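Local coordinates for exopolysaccharide biosynthesis protein (Pantoea stewartii subsp. stewartii DC283, PDB 6TGF) that modifies the glycan of bacterial biofilms, probably as a hydrolase, and is built around a parallel beta-helix like that of bacteriophage tailspikes, at residues A421-G426 / I445-N450; F365-G370 / A388-G393. All blocks are in the same frame, centred on the assembly; numbering follows the deposited sequence.

Following the chain from the N terminus, 365-370 comes first, and one circuit later 388-393 lies down beside it, so contact 2 closes a loop of 17 intervening residues. Segment 421-426 then settles against 388-393, with Gln-422 N to Ala-388 O and Gln-422 O to Ala-390 N as probable hydrogen bonds. Contact 1 closes the next loop, 18 residues long, when 445-450 arrives. The two loops follow in series and neither encloses nor crosses the other. Together the contacts tie the ends of strands 356-366, 380-389, 414-422 and 443-446 into one row, where the chain turns a corner on successive coils of the parallel beta-helix.

Contact 1: A421-G426 / I445-N450; sequences AQHCKG and IEHCDN
A corner shared by two neighbouring coils of the beta-helix brings Ala-421 and Gln-422 alongside Ile-445 and Glu-446 as parallel strands, and His-423 beside His-447 at the bend. The backbones are joined by Glu-446 N to Ala-421 O and His-423 N to Glu-446 O, and beyond the bend by Asp-449 N to Cys-424 O. On the outer face, a bend at chi2 (-74°) sets the Gln-422 CD alongside Glu-446. Gln-422 NE2 donates to Glu-446 OE2 over 2.7 Å, from above the carboxylate plane, and also to Asn-420 OD1. Gln-422 OE1 lies in the plane of the His-447 ring, 3.6 Å from its CD2 edge. The imidazoles of His-423 and His-447 are nearly parallel (11°) but slid apart, centroids 4.7 Å from each other, with little overlap, and His-447 CB lies over the His-423 face. His-447 ND1 is held by Asp-468. Lys-425 crosses Asp-449 at about a right angle, with CG 3.3 Å from OD1, but its NZ, 4.8 Å from Asp-449 OD1, donates instead to His-447 O at 3.0 Å. Facing inward, Cys-448 SG accepts a hydrogen bond from Cys-424 N (3.5 Å) and packs against the CB atoms of Ala-421 and Cys-424. The two sulphurs, Cys-424 SG and Cys-448 SG, stand 4.1 Å apart, with no disulphide between them. A water bridges Cys-424 O and Asn-450 N. One residue per coil in the left-handed helical region, His-423 and then His-447, with like residues piled above one another, recalls the tight strand-to-strand turns of pectate-lyase-type parallel beta-helices.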
loop_
_atom_site.group_PDB
_atom_site.type_symbol
_atom_site.label_atom_id
_atom_site.label_comp_id
_atom_site.label_asym_id
_atom_site.label_seq_id
_atom_site.Cartn_x
_atom_site.Cartn_y
_atom_site.Cartn_z
ATOM N N ALA B 421 -2.800 -18.369 0.610
ATOM C CA ALA B 421 -2.296 -19.750 0.423
ATOM C C ALA B 421 -3.341 -20.743 0.948
ATOM O O ALA B 421 -3.693 -20.645 2.140
ATOM C CB ALA B 421 -0.971 -19.917 1.123
ATOM N N GLN B 422 -3.814 -21.652 0.087
ATOM C CA GLN B 422 -4.879 -22.646 0.399
ATOM C C GLN B 422 -4.358 -24.068 0.162
ATOM O O GLN B 422 -3.772 -24.311 -0.911
ATOM C CB GLN B 422 -6.114 -22.411 -0.473
ATOM C CG GLN B 422 -6.794 -21.070 -0.241
ATOM C CD GLN B 422 -7.561 -20.995 1.058
ATOM O OE1 GLN B 422 -8.206 -21.953 1.485
ATOM N NE2 GLN B 422 -7.510 -19.835 1.691
ATOM N N HIS B 423 -4.576 -24.961 1.134
ATOM C CA HIS B 423 -4.444 -26.440 1.014
ATOM C C HIS B 423 -3.048 -26.839 0.516
ATOM O O HIS B 423 -2.959 -27.822 -0.247
ATOM C CB HIS B 423 -5.563 -26.990 0.118
ATOM C CG HIS B 423 -6.925 -26.827 0.704
ATOM N ND1 HIS B 423 -7.350 -27.560 1.795
ATOM C CD2 HIS B 423 -7.954 -26.022 0.362
ATOM C CE1 HIS B 423 -8.584 -27.212 2.101
ATOM N NE2 HIS B 423 -8.978 -26.271 1.234
ATOM N N CYS B 424 -2.001 -26.129 0.949
ATOM C CA CYS B 424 -0.580 -26.424 0.618
ATOM C C CYS B 424 -0.016 -27.413 1.644
ATOM O O CYS B 424 -0.049 -27.094 2.847
ATOM C CB CYS B 424 0.256 -25.151 0.581
ATOM S SG CYS B 424 -0.231 -24.023 -0.750
ATOM N N LYS B 425 0.481 -28.566 1.181
ATOM C CA LYS B 425 0.856 -29.720 2.042
ATOM C C LYS B 425 2.175 -30.340 1.567
ATOM O O LYS B 425 2.209 -30.843 0.428
ATOM C CB LYS B 425 -0.257 -30.775 2.024
ATOM C CG LYS B 425 -1.295 -30.646 3.134
ATOM C CD LYS B 425 -2.671 -30.205 2.681
ATOM C CE LYS B 425 -3.699 -30.311 3.789
ATOM N NZ LYS B 425 -4.979 -29.659 3.424
ATOM N N GLY B 426 3.196 -30.337 2.434
ATOM C CA GLY B 426 4.479 -31.035 2.222
ATOM C C GLY B 426 5.664 -30.085 2.174
ATOM O O GLY B 426 6.806 -30.580 2.196
ATOM N N ILE B 445 -3.299 -17.679 5.206
ATOM C CA ILE B 445 -2.772 -19.060 4.997
ATOM C C ILE B 445 -3.750 -20.031 5.666
ATOM O O ILE B 445 -3.766 -20.090 6.911
ATOM C CB ILE B 445 -1.332 -19.207 5.533
ATOM C CG1 ILE B 445 -0.384 -18.186 4.895
ATOM C CG2 ILE B 445 -0.831 -20.633 5.347
ATOM C CD1 ILE B 445 0.949 -18.050 5.598
ATOM N N GLU B 446 -4.545 -20.743 4.862
ATOM C CA GLU B 446 -5.655 -21.612 5.335
ATOM C C GLU B 446 -5.397 -23.055 4.891
ATOM O O GLU B 446 -5.050 -23.258 3.714
ATOM C CB GLU B 446 -6.994 -21.114 4.787
ATOM C CG GLU B 446 -7.153 -19.607 4.844
ATOM C CD GLU B 446 -8.576 -19.128 4.623
ATOM O OE1 GLU B 446 -9.432 -19.422 5.483
ATOM O OE2 GLU B 446 -8.829 -18.476 3.589
ATOM N N HIS B 447 -5.561 -24.010 5.812
ATOM C CA HIS B 447 -5.523 -25.477 5.556
ATOM C C HIS B 447 -4.158 -25.890 4.984
ATOM O O HIS B 447 -4.110 -26.907 4.267
ATOM C CB HIS B 447 -6.689 -25.877 4.639
ATOM C CG HIS B 447 -7.960 -25.147 4.922
ATOM N ND1 HIS B 447 -8.728 -25.402 6.042
ATOM C CD2 HIS B 447 -8.596 -24.167 4.242
ATOM C CE1 HIS B 447 -9.784 -24.614 6.037
ATOM N NE2 HIS B 447 -9.728 -23.846 4.942
ATOM N N CYS B 448 -3.095 -25.142 5.304
ATOM C CA CYS B 448 -1.696 -25.411 4.873
ATOM C C CYS B 448 -0.927 -26.049 6.035
ATOM O O CYS B 448 -0.977 -25.492 7.147
ATOM C CB CYS B 448 -0.995 -24.134 4.423
ATOM S SG CYS B 448 -1.767 -23.342 2.988
ATOM N N ASP B 449 -0.247 -27.171 5.784
ATOM C CA ASP B 449 0.450 -27.978 6.823
ATOM C C ASP B 449 1.547 -27.142 7.488
ATOM O O ASP B 449 1.655 -27.201 8.727
ATOM C CB ASP B 449 1.033 -29.270 6.243
ATOM C CG ASP B 449 0.040 -30.417 6.170
ATOM O OD1 ASP B 449 -1.170 -30.164 6.353
ATOM O OD2 ASP B 449 0.484 -31.556 5.923
ATOM N N ASN B 450 2.322 -26.397 6.694
ATOM C CA ASN B 450 3.516 -25.639 7.156
ATOM C C ASN B 450 3.437 -24.203 6.643
ATOM O O ASN B 450 3.949 -23.902 5.567
ATOM C CB ASN B 450 4.810 -26.327 6.715
ATOM C CG ASN B 450 4.951 -27.720 7.292
ATOM O OD1 ASN B 450 5.101 -27.884 8.500
ATOM N ND2 ASN B 450 4.898 -28.729 6.438
HETATM O O HOH W 1 2.325 -26.176 3.732
#

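Contact 2: F365-G370 / A388-G393; sequences FNNVGG and ASACTG
Phe-365 and Asn-366 run parallel to Ala-388 and Ser-389, joined by Ser-389 N to Phe-365 O (2.7 Å) and Asn-367 N to Ser-389 O (3.0 Å), and both chains then bend at a residue in the left-handed helical region, Asn-367 on one and Ala-390 on the other. Past the bend Thr-392 N bonds Val-368 O, and further on the bare CA of Gly-393 comes to 3.4 Å from Gly-370 O. Inside the coil, Cys-391 turns SG anti to its own carbonyl carbon (chi1 -58°), which brings SG against Phe-365 CB at 3.9 Å and Val-368 CB at 3.8 Å. Val-368 N points a weak hydrogen bond at the same sulphur. Phe-365 touches the other segment through CB, while the rest of the side chain leads away from it, toward Ala-372 and Val-395. On the outer side Asn-366 OD1 rests against Ser-389 CB, 3.6 Å away. Asn-367 works with both ends of its amide: ND2 donates to Asn-335 on the preceding coil, whereas OD1 accepts a hydrogen bond from a water (3.2 Å) that also donates to Ala-390 O at 2.7 Å. The chemistry is therefore divided: sulphur and hydrocarbon fill the inner side of the corner, and outside it the Asn-367 amide and one water carry polar bonding from coil to coil.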
loop_
_atom_site.group_PDB
_atom_site.type_symbol
_atom_site.label_atom_id
_atom_site.label_comp_id
_atom_site.label_asym_id
_atom_site.label_seq_id
_atom_site.Cartn_x
_atom_site.Cartn_y
_atom_site.Cartn_z
ATOM N N PHE B 365 -0.072 -19.731 -8.109
ATOM C CA PHE B 365 0.670 -21.019 -8.071
ATOM C C PHE B 365 -0.319 -22.157 -7.788
ATOM O O PHE B 365 -0.723 -22.328 -6.623
ATOM C CB PHE B 365 1.792 -20.958 -7.031
ATOM C CG PHE B 365 2.729 -19.791 -7.201
ATOM C CD1 PHE B 365 3.592 -19.726 -8.284
ATOM C CD2 PHE B 365 2.744 -18.752 -6.282
ATOM C CE1 PHE B 365 4.452 -18.649 -8.442
ATOM C CE2 PHE B 365 3.605 -17.677 -6.441
ATOM C CZ PHE B 365 4.457 -17.627 -7.520
ATOM N N ASN B 366 -0.703 -22.897 -8.832
ATOM C CA ASN B 366 -1.650 -24.042 -8.754
ATOM C C ASN B 366 -0.871 -25.349 -8.928
ATOM O O ASN B 366 -0.218 -25.504 -9.975
ATOM C CB ASN B 366 -2.757 -23.937 -9.805
ATOM C CG ASN B 366 -3.614 -22.698 -9.651
ATOM O OD1 ASN B 366 -3.855 -22.238 -8.537
ATOM N ND2 ASN B 366 -4.086 -22.158 -10.763
ATOM N N ASN B 367 -0.933 -26.241 -7.934
ATOM C CA ASN B 367 -0.409 -27.633 -8.006
ATOM C C ASN B 367 1.082 -27.609 -8.363
ATOM O O ASN B 367 1.492 -28.398 -9.237
ATOM C CB ASN B 367 -1.199 -28.472 -9.015
ATOM C CG ASN B 367 -2.693 -28.243 -8.929
ATOM O OD1 ASN B 367 -3.344 -28.708 -7.995
ATOM N ND2 ASN B 367 -3.243 -27.531 -9.899
ATOM N N VAL B 368 1.860 -26.737 -7.714
ATOM C CA VAL B 368 3.336 -26.627 -7.911
ATOM C C VAL B 368 4.016 -27.649 -6.992
ATOM O O VAL B 368 3.804 -27.576 -5.765
ATOM C CB VAL B 368 3.841 -25.193 -7.657
ATOM C CG1 VAL B 368 5.359 -25.102 -7.712
ATOM C CG2 VAL B 368 3.216 -24.203 -8.629
ATOM N N GLY B 369 4.788 -28.566 -7.583
ATOM C CA GLY B 369 5.500 -29.647 -6.875
ATOM C C GLY B 369 6.837 -29.184 -6.322
ATOM O O GLY B 369 7.208 -29.649 -5.230
ATOM N N GLY B 370 7.539 -28.307 -7.051
ATOM C CA GLY B 370 8.852 -27.756 -6.660
ATOM C C GLY B 370 8.720 -26.491 -5.831
ATOM O O GLY B 370 7.610 -26.218 -5.337
ATOM N N ALA B 388 -1.488 -19.138 -3.830
ATOM C CA ALA B 388 -0.949 -20.516 -3.911
ATOM C C ALA B 388 -2.051 -21.512 -3.528
ATOM O O ALA B 388 -2.607 -21.375 -2.423
ATOM C CB ALA B 388 0.261 -20.653 -3.019
ATOM N N SER B 389 -2.358 -22.461 -4.418
ATOM C CA SER B 389 -3.401 -23.505 -4.232
ATOM C C SER B 389 -2.793 -24.897 -4.422
ATOM O O SER B 389 -2.293 -25.177 -5.529
ATOM C CB SER B 389 -4.563 -23.297 -5.167
ATOM O OG SER B 389 -5.349 -24.475 -5.271
ATOM N N ALA B 390 -2.856 -25.733 -3.380
ATOM C CA ALA B 390 -2.536 -27.179 -3.415
ATOM C C ALA B 390 -1.112 -27.398 -3.940
ATOM O O ALA B 390 -0.923 -28.288 -4.790
ATOM C CB ALA B 390 -3.562 -27.898 -4.257
ATOM N N CYS B 391 -0.149 -26.617 -3.443
ATOM C CA CYS B 391 1.299 -26.747 -3.761
ATOM C C CYS B 391 1.972 -27.598 -2.678
ATOM O O CYS B 391 1.723 -27.338 -1.484
ATOM C CB CYS B 391 1.958 -25.378 -3.872
ATOM S SG CYS B 391 1.194 -24.320 -5.128
ATOM N N THR B 392 2.780 -28.583 -3.084
ATOM C CA THR B 392 3.399 -29.595 -2.187
ATOM C C THR B 392 4.839 -29.197 -1.839
ATOM O O THR B 392 5.354 -29.719 -0.831
ATOM C CB THR B 392 3.330 -31.001 -2.798
ATOM O OG1 THR B 392 4.244 -31.083 -3.892
ATOM C CG2 THR B 392 1.937 -31.364 -3.263
ATOM N N GLY B 393 5.462 -28.321 -2.636
ATOM C CA GLY B 393 6.807 -27.775 -2.372
ATOM C C GLY B 393 6.732 -26.451 -1.634
ATOM O O GLY B 393 5.617 -26.068 -1.220
HETATM O O HOH W 2 -1.679 -30.551 -5.974
#